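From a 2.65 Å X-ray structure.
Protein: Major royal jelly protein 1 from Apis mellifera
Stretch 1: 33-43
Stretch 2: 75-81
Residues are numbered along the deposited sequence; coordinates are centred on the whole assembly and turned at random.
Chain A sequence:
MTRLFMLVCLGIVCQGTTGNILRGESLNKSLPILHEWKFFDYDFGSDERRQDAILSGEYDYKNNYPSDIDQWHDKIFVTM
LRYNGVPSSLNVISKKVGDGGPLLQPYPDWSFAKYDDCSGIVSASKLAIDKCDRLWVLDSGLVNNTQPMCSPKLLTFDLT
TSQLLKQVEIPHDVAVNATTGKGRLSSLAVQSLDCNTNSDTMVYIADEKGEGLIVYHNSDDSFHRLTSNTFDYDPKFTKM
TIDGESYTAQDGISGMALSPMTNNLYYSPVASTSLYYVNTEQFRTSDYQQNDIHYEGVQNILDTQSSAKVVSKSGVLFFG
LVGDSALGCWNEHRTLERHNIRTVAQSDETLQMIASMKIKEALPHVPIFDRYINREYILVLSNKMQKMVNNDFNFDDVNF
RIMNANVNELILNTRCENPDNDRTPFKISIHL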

# COMPACT_ATOMS: atom_id res chain seq x y z
N ILE A 33 -12.49 -26.23 14.05
CA ILE A 33 -11.26 -26.96 14.22
C ILE A 33 -10.10 -26.19 13.60
O ILE A 33 -10.20 -25.70 12.49
N LEU A 34 -9.03 -26.11 14.37
CA LEU A 34 -7.76 -25.52 13.97
C LEU A 34 -6.79 -26.63 13.54
O LEU A 34 -6.05 -26.47 12.58
N HIS A 35 -6.77 -27.75 14.28
CA HIS A 35 -5.96 -28.92 13.95
C HIS A 35 -6.65 -30.18 14.43
O HIS A 35 -7.26 -30.19 15.50
N GLU A 36 -6.56 -31.23 13.63
CA GLU A 36 -7.13 -32.53 13.93
C GLU A 36 -6.06 -33.58 13.84
O GLU A 36 -5.08 -33.41 13.12
N TRP A 37 -6.27 -34.66 14.57
CA TRP A 37 -5.42 -35.83 14.46
C TRP A 37 -6.24 -37.09 14.59
O TRP A 37 -7.19 -37.16 15.37
N LYS A 38 -5.85 -38.08 13.79
CA LYS A 38 -6.25 -39.46 14.01
C LYS A 38 -5.29 -40.06 15.03
O LYS A 38 -5.70 -40.81 15.90
N PHE A 39 -4.01 -39.70 14.90
CA PHE A 39 -3.00 -40.08 15.86
C PHE A 39 -1.79 -39.19 15.68
O PHE A 39 -1.58 -38.62 14.61
N PHE A 40 -0.98 -39.09 16.72
CA PHE A 40 0.17 -38.22 16.67
C PHE A 40 1.34 -38.93 16.04
O PHE A 40 1.47 -40.15 16.13
N ASP A 41 2.18 -38.14 15.39
CA ASP A 41 3.39 -38.58 14.73
C ASP A 41 4.35 -37.40 14.79
O ASP A 41 3.92 -36.28 15.03
N TYR A 42 5.64 -37.66 14.59
CA TYR A 42 6.67 -36.64 14.78
C TYR A 42 7.54 -36.42 13.53
O TYR A 42 7.59 -37.26 12.64
N ASP A 43 8.22 -35.27 13.49
CA ASP A 43 9.25 -34.97 12.50
C ASP A 43 10.59 -35.45 13.07
O ASP A 43 11.37 -34.71 13.70
N LYS A 75 3.94 -20.61 16.89
CA LYS A 75 4.05 -21.90 17.56
C LYS A 75 2.73 -22.28 18.23
O LYS A 75 2.11 -21.44 18.87
N ILE A 76 2.31 -23.52 18.04
CA ILE A 76 1.24 -24.14 18.80
C ILE A 76 1.91 -25.28 19.56
O ILE A 76 2.37 -26.23 18.94
N PHE A 77 1.96 -25.19 20.89
CA PHE A 77 2.56 -26.25 21.72
C PHE A 77 1.58 -27.39 21.92
O PHE A 77 0.39 -27.17 21.99
N VAL A 78 2.08 -28.62 21.94
CA VAL A 78 1.27 -29.80 22.24
C VAL A 78 2.10 -30.69 23.12
O VAL A 78 3.19 -31.10 22.72
N THR A 79 1.63 -30.98 24.34
CA THR A 79 2.39 -31.81 25.28
C THR A 79 1.81 -33.20 25.32
O THR A 79 0.60 -33.37 25.28
N MET A 80 2.69 -34.19 25.39
CA MET A 80 2.28 -35.58 25.36
C MET A 80 2.61 -36.27 26.69
O MET A 80 3.72 -36.09 27.26
N LEU A 81 1.62 -37.01 27.19
CA LEU A 81 1.80 -37.86 28.37
C LEU A 81 2.83 -38.91 28.02
O LEU A 81 2.66 -39.64 27.03

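Stretch 2 runs as a β-strand, and its side chains obey the alternation that an extended backbone imposes: I76, V78 and M80 point toward stretch 1, whereas K75, F77, T79 and L81 do not reach it. Stretch 1 is less regular, with a short strand that runs through W37 and is followed by loop. The two backbones lie well apart, the CA atoms of H35 and I76 being 9.9 Å from each other and those of F40 and M80 9.3 Å. No hydrogen bond crosses the gap, so the contact is made by side chains, and together the two stretches bury 291 Å².

K75 opens the stretch without touching stretch 1. Its long chain, m at chi1 and then t, t and m, leaves the amino group free of this apolar contact, a reasonable arrangement for a charged residue that is partly exposed.

I76 is the first residue to point in, with both chi1 and chi2 in m. Its CD1 lies 4.3 Å from CD2 of L34, whose side chain adopts t at chi1 and p at chi2, and this forms a loose apolar contact. The CG1 of I76 also comes within 4.3 Å of NE2 of H35, a residue with chi1 in m whose ring meets the isoleucine obliquely. An aliphatic side chain suits this place because the arm that runs from CG1 to CD1 is long enough to meet H35 near its base and L34 at its tip; its approach to the imidazole is simple van der Waals packing.

F77, buried and m at chi1, turns its ring out of reach of stretch 1, and the next inward residue is V78. With chi1 in t, V78 touches two aromatic rings through different methyls: CG2 is 4.3 Å from CH2 of W37, and CG1 is 3.8 Å from CE1 of F40. Both rings are met obliquely. The compact, β-branched valine is well suited to an extended strand and fits beside two bulky aromatics. W37 and F40 both have chi1 in m and point toward stretch 2; the indole NE1 of W37 is hydrogen-bonded elsewhere in the structure.

T79, a buried residue, is p at chi1 and stays clear of stretch 1, its OG1 satisfied by a hydrogen bond elsewhere.

M80 has the largest covered area of any residue in the two stretches. Its chi1 of -145° falls between wells, while chi2 and chi3 are both p, and the chain bends so that its end lies over one face of the F40 ring. The CE methyl sits 4.0 Å from the centroid of the F40 ring in a CH-pi contact, and SD is 4.2 Å from that centroid in a sulfur-aromatic interaction. Methionine suits the site because its flexible thioether offers both a polarisable sulfur and a methyl to the pi cloud. Nearby, Y42 has a sideways CA-to-CB bond, but its m rotamer brings OH to 3.7 Å from CG of M80, and that hydroxyl is hydrogen-bonded elsewhere.

L81, m then t, closes the stretch, buried but out of reach of stretch 1.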

# COMPACT_ATOMS: atom_id res chain seq x y z
CB ILE A 33 -11.39 -28.37 13.62
CG1 ILE A 33 -12.16 -29.25 14.61
CG2 ILE A 33 -10.02 -28.95 13.34
CD1 ILE A 33 -13.10 -30.27 13.97
CB LEU A 34 -7.20 -24.74 15.14
CG LEU A 34 -6.01 -23.82 14.91
CD1 LEU A 34 -6.36 -22.69 13.99
CD2 LEU A 34 -5.48 -23.27 16.22
CB HIS A 35 -4.58 -28.86 14.60
CG HIS A 35 -3.75 -27.71 14.14
ND1 HIS A 35 -3.26 -27.61 12.86
CD2 HIS A 35 -3.34 -26.60 14.79
CE1 HIS A 35 -2.58 -26.48 12.74
NE2 HIS A 35 -2.61 -25.85 13.90
CB GLU A 36 -8.21 -32.87 12.93
CG GLU A 36 -9.61 -32.57 13.41
CD GLU A 36 -10.66 -32.81 12.33
OE1 GLU A 36 -10.30 -32.98 11.15
OE2 GLU A 36 -11.87 -32.78 12.67
CB TRP A 37 -4.39 -35.84 15.56
CG TRP A 37 -3.31 -34.86 15.44
CD1 TRP A 37 -2.09 -35.04 14.85
CD2 TRP A 37 -3.28 -33.55 16.01
NE1 TRP A 37 -1.31 -33.92 14.99
CE2 TRP A 37 -2.01 -32.99 15.70
CE3 TRP A 37 -4.19 -32.80 16.75
CZ2 TRP A 37 -1.65 -31.71 16.11
CZ3 TRP A 37 -3.83 -31.52 17.16
CH2 TRP A 37 -2.57 -30.99 16.84
CB LYS A 38 -6.23 -40.25 12.70
CG LYS A 38 -7.17 -39.68 11.65
CD LYS A 38 -7.30 -40.58 10.44
CE LYS A 38 -8.57 -40.30 9.65
NZ LYS A 38 -9.07 -41.47 8.86
CB PHE A 39 -2.58 -41.54 15.68
CG PHE A 39 -2.14 -41.87 14.28
CD1 PHE A 39 -0.84 -41.60 13.85
CD2 PHE A 39 -3.04 -42.43 13.37
CE1 PHE A 39 -0.44 -41.88 12.56
CE2 PHE A 39 -2.65 -42.72 12.07
CZ PHE A 39 -1.34 -42.45 11.67
CB PHE A 40 0.52 -37.69 18.07
CG PHE A 40 -0.44 -36.65 18.54
CD1 PHE A 40 -0.20 -35.31 18.26
CD2 PHE A 40 -1.61 -37.02 19.22
CE1 PHE A 40 -1.09 -34.35 18.68
CE2 PHE A 40 -2.50 -36.05 19.63
CZ PHE A 40 -2.24 -34.72 19.36
CB ASP A 41 3.07 -38.96 13.28
CG ASP A 41 4.21 -39.73 12.60
OD1 ASP A 41 5.31 -39.86 13.20
OD2 ASP A 41 3.99 -40.20 11.46
CB TYR A 42 7.53 -37.00 15.99
CG TYR A 42 6.76 -37.16 17.28
CD1 TYR A 42 6.89 -36.23 18.32
CD2 TYR A 42 5.89 -38.24 17.48
CE1 TYR A 42 6.17 -36.38 19.50
CE2 TYR A 42 5.18 -38.38 18.65
CZ TYR A 42 5.31 -37.46 19.65
OH TYR A 42 4.60 -37.63 20.81
CB ASP A 43 9.27 -33.45 12.19
CG ASP A 43 10.27 -33.07 11.07
OD1 ASP A 43 11.49 -33.17 11.29
OD2 ASP A 43 9.83 -32.59 9.99
CB LYS A 75 5.18 -21.86 18.59
CG LYS A 75 6.53 -21.47 18.00
CD LYS A 75 7.57 -21.16 19.08
CE LYS A 75 8.78 -20.40 18.52
NZ LYS A 75 9.40 -21.07 17.33
CB ILE A 76 0.15 -24.75 17.88
CG1 ILE A 76 -0.58 -23.68 17.06
CG2 ILE A 76 -0.85 -25.58 18.67
CD1 ILE A 76 -1.52 -22.79 17.85
CB PHE A 77 3.07 -25.70 23.04
CG PHE A 77 4.21 -24.74 22.86
CD1 PHE A 77 5.52 -25.20 22.68
CD2 PHE A 77 3.98 -23.37 22.82
CE1 PHE A 77 6.57 -24.31 22.49
CE2 PHE A 77 5.03 -22.47 22.66
CZ PHE A 77 6.33 -22.95 22.49
CB VAL A 78 0.89 -30.57 20.96
CG1 VAL A 78 0.09 -31.82 21.31
CG2 VAL A 78 0.10 -29.67 20.00
CB THR A 79 2.45 -31.26 26.71
OG1 THR A 79 1.19 -31.45 27.36
CG2 THR A 79 2.85 -29.83 26.73
CB MET A 80 2.96 -36.30 24.20
CG MET A 80 2.07 -37.35 23.55
SD MET A 80 0.72 -36.76 22.50
CE MET A 80 1.46 -35.31 21.75
CB LEU A 81 0.50 -38.56 28.77
CG LEU A 81 -0.63 -37.71 29.36
CD1 LEU A 81 -1.86 -38.57 29.61
CD2 LEU A 81 -0.16 -37.02 30.62